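Side-chain contacts in nucleotidyl transferase (Methanothermobacter thermautotrophicus, PDB 6PLJ), which probably transfers nucleotidyl groups, as other proteins of the MobA-like NTP transferase family do, and may serve in synthesis of the pseudomurein cell wall: residues A[229-232]-A[233-236]; A[195-198]-A[199-202]. All blocks are in the same frame, centred on the assembly; numbering follows the deposited sequence.

Contact 1 of 2, residues A[229-232]-A[233-236]; sequences IRDH and FLRT. With EDO (1,2-ethanediol), chain E.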
loop_
_atom_site.group_PDB
_atom_site.type_symbol
_atom_site.label_atom_id
_atom_site.label_comp_id
_atom_site.label_asym_id
_atom_site.label_seq_id
_atom_site.Cartn_x
_atom_site.Cartn_y
_atom_site.Cartn_z
ATOM N N ILE A 229 -3.469 -0.804 -15.401
ATOM C CA ILE A 229 -3.973 0.266 -14.566
ATOM C C ILE A 229 -4.189 1.533 -15.387
ATOM O O ILE A 229 -5.215 2.191 -15.256
ATOM C CB ILE A 229 -3.023 0.537 -13.382
ATOM C CG1 ILE A 229 -3.085 -0.636 -12.407
ATOM C CG2 ILE A 229 -3.371 1.857 -12.702
ATOM C CD1 ILE A 229 -1.915 -0.711 -11.450
ATOM N N ARG A 230 -3.224 1.862 -16.227
ATOM C CA ARG A 230 -3.341 3.081 -17.054
ATOM C C ARG A 230 -4.596 2.985 -17.931
ATOM O O ARG A 230 -5.269 3.947 -18.065
ATOM C CB ARG A 230 -2.068 3.294 -17.883
ATOM C CG ARG A 230 -2.110 4.497 -18.812
ATOM C CD ARG A 230 -0.828 4.617 -19.641
ATOM N NE ARG A 230 -0.899 3.790 -20.831
ATOM C CZ ARG A 230 0.088 3.594 -21.698
ATOM N NH1 ARG A 230 -0.113 2.807 -22.741
ATOM N NH2 ARG A 230 1.272 4.153 -21.517
ATOM N N ASP A 231 -4.841 1.821 -18.514
ATOM C CA ASP A 231 -6.032 1.641 -19.357
ATOM C C ASP A 231 -7.325 1.873 -18.576
ATOM O O ASP A 231 -8.282 2.466 -19.100
ATOM C CB ASP A 231 -6.047 0.254 -20.001
ATOM C CG ASP A 231 -5.003 0.098 -21.105
ATOM O OD1 ASP A 231 -4.416 1.103 -21.565
ATOM O OD2 ASP A 231 -4.764 -1.058 -21.491
ATOM N N HIS A 232 -7.357 1.414 -17.330
ATOM C CA HIS A 232 -8.507 1.662 -16.454
ATOM C C HIS A 232 -8.709 3.154 -16.183
ATOM O O HIS A 232 -9.834 3.651 -16.257
ATOM C CB HIS A 232 -8.314 0.905 -15.146
ATOM C CG HIS A 232 -9.188 1.363 -14.028
ATOM N ND1 HIS A 232 -10.547 1.170 -14.018
ATOM C CD2 HIS A 232 -8.880 1.953 -12.852
ATOM C CE1 HIS A 232 -11.047 1.638 -12.885
ATOM N NE2 HIS A 232 -10.053 2.125 -12.163
ATOM N N PHE A 233 -7.611 3.837 -15.855
ATOM C CA PHE A 233 -7.618 5.280 -15.597
ATOM C C PHE A 233 -8.092 6.061 -16.835
ATOM O O PHE A 233 -8.946 6.947 -16.716
ATOM C CB PHE A 233 -6.232 5.754 -15.123
ATOM C CG PHE A 233 -6.035 5.675 -13.624
ATOM C CD1 PHE A 233 -6.008 4.457 -12.971
ATOM C CD2 PHE A 233 -5.867 6.829 -12.874
ATOM C CE1 PHE A 233 -5.842 4.388 -11.601
ATOM C CE2 PHE A 233 -5.689 6.767 -11.505
ATOM C CZ PHE A 233 -5.671 5.545 -10.867
ATOM N N LEU A 234 -7.583 5.701 -18.013
ATOM C CA LEU A 234 -8.013 6.338 -19.283
ATOM C C LEU A 234 -9.518 6.152 -19.531
ATOM O O LEU A 234 -10.178 7.056 -20.054
ATOM C CB LEU A 234 -7.207 5.817 -20.477
ATOM C CG LEU A 234 -5.754 6.289 -20.548
ATOM C CD1 LEU A 234 -4.953 5.454 -21.531
ATOM C CD2 LEU A 234 -5.668 7.767 -20.916
ATOM N N ARG A 235 -10.070 5.000 -19.146
ATOM C CA ARG A 235 -11.513 4.750 -19.310
ATOM C C ARG A 235 -12.370 5.571 -18.374
ATOM O O ARG A 235 -13.401 6.093 -18.793
ATOM C CB ARG A 235 -11.886 3.294 -19.065
ATOM C CG ARG A 235 -11.631 2.374 -20.223
ATOM C CD ARG A 235 -12.356 1.057 -19.981
ATOM N NE ARG A 235 -11.835 0.356 -18.806
ATOM C CZ ARG A 235 -10.760 -0.441 -18.793
ATOM N NH1 ARG A 235 -10.397 -1.018 -17.659
ATOM N NH2 ARG A 235 -10.046 -0.666 -19.888
ATOM N N THR A 236 -11.952 5.662 -17.111
ATOM C CA THR A 236 -12.751 6.283 -16.059
ATOM C C THR A 236 -12.418 7.766 -15.865
ATOM O O THR A 236 -12.911 8.378 -14.915
ATOM C CB THR A 236 -12.570 5.529 -14.729
ATOM O OG1 THR A 236 -11.186 5.543 -14.357
ATOM C CG2 THR A 236 -13.030 4.081 -14.871
HETATM C C1 EDO E . -1.634 -2.286 -23.318
HETATM O O1 EDO E . -2.585 -1.253 -23.054
HETATM C C2 EDO E . -2.019 -3.518 -22.516
HETATM O O2 EDO E . -2.865 -3.123 -21.428
#
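H232 and T236 meet one turn apart near the end of the C-terminal helix: CG2 of T236 lies 3.7 Å from CE1 of H232, while the threonine OG1 stands over one face of the imidazole, offset toward its rim. At the ring edge, near its plane, comes NH1 of R235. The arginine chain bends at chi3 (-64°) and folds back, laying one face of its guanidinium over the backbone, NH1 3.5 Å from CA of H232. A long, flexible side chain suits this exposed position, since its aliphatic part can lie along the helix. One turn apart on the side facing the protein, I229 and F233 run side by side, the isoleucine CG2 touching CE1 of the phenyl ring at 3.7 Å in the conformer described, one of two modelled; a branched aliphatic and an aromatic fit this inward side. The histidine CG sits anti to the backbone N (chi1 163°), which places the ring between T236 and F233; its CD2 lies 3.8 Å from CD1 of F233, an oblique contact with the planes at 83°. With an alanine in place of H232, the methyl of T236 and CD1 of F233 would probably lose the ring they share, leaving a gap between them. D231 points outward, its OD2 accepting hydrogen bonds from both hydroxyls of an ethanediol, O1 at 2.7 Å and O2 at 2.8 Å, probably left from crystallisation. Beneath runs the regular i to i+4 ladder, from F233 N to I229 O (3.0 Å) through T236 N to H232 O. The helix rests by I229, R230 and F233 on L57 of strand 56-57, while loop residues V218 and I220 meet I229, and I215 meets H232.

Contact 2 of 2, residues A[195-198]-A[199-202]; sequences LLWM and MLED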
loop_
_atom_site.group_PDB
_atom_site.type_symbol
_atom_site.label_atom_id
_atom_site.label_comp_id
_atom_site.label_asym_id
_atom_site.label_seq_id
_atom_site.Cartn_x
_atom_site.Cartn_y
_atom_site.Cartn_z
ATOM N N LEU A 195 3.149 -12.741 6.894
ATOM C CA LEU A 195 2.601 -12.219 8.152
ATOM C C LEU A 195 1.105 -12.422 8.317
ATOM O O LEU A 195 0.632 -12.622 9.424
ATOM C CB LEU A 195 2.899 -10.713 8.338
ATOM C CG LEU A 195 4.237 -10.286 8.904
ATOM C CD1 LEU A 195 4.224 -8.773 9.106
ATOM C CD2 LEU A 195 4.560 -11.003 10.215
ATOM N N LEU A 196 0.342 -12.315 7.228
ATOM C CA LEU A 196 -1.095 -12.509 7.312
ATOM C C LEU A 196 -1.432 -13.975 7.666
ATOM O O LEU A 196 -2.323 -14.238 8.472
ATOM C CB LEU A 196 -1.764 -12.097 6.004
ATOM C CG LEU A 196 -1.624 -10.621 5.632
ATOM C CD1 LEU A 196 -2.054 -10.401 4.191
ATOM C CD2 LEU A 196 -2.436 -9.752 6.575
ATOM N N TRP A 197 -0.694 -14.898 7.064
ATOM C CA TRP A 197 -0.817 -16.324 7.395
ATOM C C TRP A 197 -0.442 -16.594 8.857
ATOM O O TRP A 197 -1.102 -17.382 9.522
ATOM C CB TRP A 197 0.059 -17.170 6.475
ATOM C CG TRP A 197 -0.462 -17.323 5.082
ATOM C CD1 TRP A 197 0.047 -16.759 3.950
ATOM C CD2 TRP A 197 -1.563 -18.139 4.664
ATOM N NE1 TRP A 197 -0.674 -17.157 2.855
ATOM C CE2 TRP A 197 -1.666 -18.008 3.261
ATOM C CE3 TRP A 197 -2.473 -18.964 5.336
ATOM C CZ2 TRP A 197 -2.638 -18.683 2.511
ATOM C CZ3 TRP A 197 -3.454 -19.628 4.590
ATOM C CH2 TRP A 197 -3.525 -19.476 3.194
ATOM N N MET A 198 0.613 -15.933 9.336
ATOM C CA MET A 198 1.001 -15.981 10.754
ATOM C C MET A 198 -0.127 -15.515 11.664
ATOM O O MET A 198 -0.471 -16.191 12.633
ATOM C CB MET A 198 2.219 -15.096 11.004
ATOM C CG MET A 198 3.563 -15.762 10.798
ATOM S SD MET A 198 4.840 -14.804 11.632
ATOM C CE MET A 198 3.995 -14.420 13.164
ATOM N N MET A 199 -0.698 -14.353 11.342
ATOM C CA MET A 199 -1.842 -13.814 12.070
ATOM C C MET A 199 -3.026 -14.780 12.144
ATOM O O MET A 199 -3.611 -14.975 13.210
ATOM C CB MET A 199 -2.326 -12.501 11.431
ATOM C CG MET A 199 -1.411 -11.322 11.664
ATOM S SD MET A 199 -1.984 -9.886 10.716
ATOM C CE MET A 199 -0.566 -8.826 10.977
ATOM N N LEU A 200 -3.381 -15.373 11.005
ATOM C CA LEU A 200 -4.464 -16.354 10.975
ATOM C C LEU A 200 -4.163 -17.572 11.864
ATOM O O LEU A 200 -5.045 -18.016 12.604
ATOM C CB LEU A 200 -4.746 -16.797 9.538
ATOM C CG LEU A 200 -5.418 -15.730 8.663
ATOM C CD1 LEU A 200 -5.335 -16.145 7.198
ATOM C CD2 LEU A 200 -6.860 -15.490 9.067
ATOM N N GLU A 201 -2.932 -18.072 11.803
ATOM C CA GLU A 201 -2.480 -19.192 12.663
ATOM C C GLU A 201 -2.606 -18.838 14.145
ATOM O O GLU A 201 -3.011 -19.674 14.962
ATOM C CB GLU A 201 -1.031 -19.568 12.357
ATOM C CG GLU A 201 -0.828 -20.261 11.016
ATOM C CD GLU A 201 0.603 -20.184 10.494
ATOM O OE1 GLU A 201 1.504 -19.681 11.206
ATOM O OE2 GLU A 201 0.832 -20.636 9.353
ATOM N N ASP A 202 -2.277 -17.586 14.480
ATOM C CA ASP A 202 -2.402 -17.080 15.843
ATOM C C ASP A 202 -3.842 -16.788 16.273
ATOM O O ASP A 202 -4.072 -16.438 17.427
ATOM C CB ASP A 202 -1.543 -15.812 16.027
ATOM C CG ASP A 202 -0.048 -16.077 15.892
ATOM O OD1 ASP A 202 0.391 -17.244 15.990
ATOM O OD2 ASP A 202 0.715 -15.109 15.690
#
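M199 carries its CG anti to the carbonyl carbon (chi1 -73°) and stays extended beyond it, a course that carries the sulfur obliquely across L196, SD lying 4.2 Å from its CD2. This is the inner face of the amphipathic helix 192-201, which packs on the mixed sheet of an alpha/beta fold of the MobA-like type: L196 touches I155 and M199 touches V153, both on strand 152-157. An unbranched, pliant methionine suits this buried place, threading between the strand and L180 and Y184 of helix 178-184. Farther round, L200 CD1 approaches W197 CE3 loosely at 4.4 Å, and the indole touches N166 and A167 of a loop. E201, on the exposed side, runs back along the helix, its CG 3.3 Å from W197 O. The backbone bonds continue to the last turn, D202 N to M198 O at 2.9 Å. At that end M198, in the conformer described, one of two modelled, bends at chi3 (42°) and lies alongside D202. An acid fits there because OD2 of D202 is hydrogen-bonded to OH of Y184, and CE of M198 makes a loose approach of 4.2 Å to that same OD2.

In the fold
After the first strand (25-31) and helix 36-44 comes strand 56-57, against which helix 223-236 packs much later. Contact 2 is reached far down the chain, in helix 192-201, after strand 152-157 and helix 178-184 on which it rests; strand 205-210 then joins the main sheet before contact 1, close to the C terminus. Each contact is local, between consecutive halves of one helix, and encloses no loop; the two follow in series, neither nesting nor crossing. The centres of contacts 1 and 2 lie about 34 Å apart, on opposite sides of the chain's centre. Contact 2 belongs to packing on the central sheet, whereas contact 1 belongs to a surface helix held against a small two-stranded sheet.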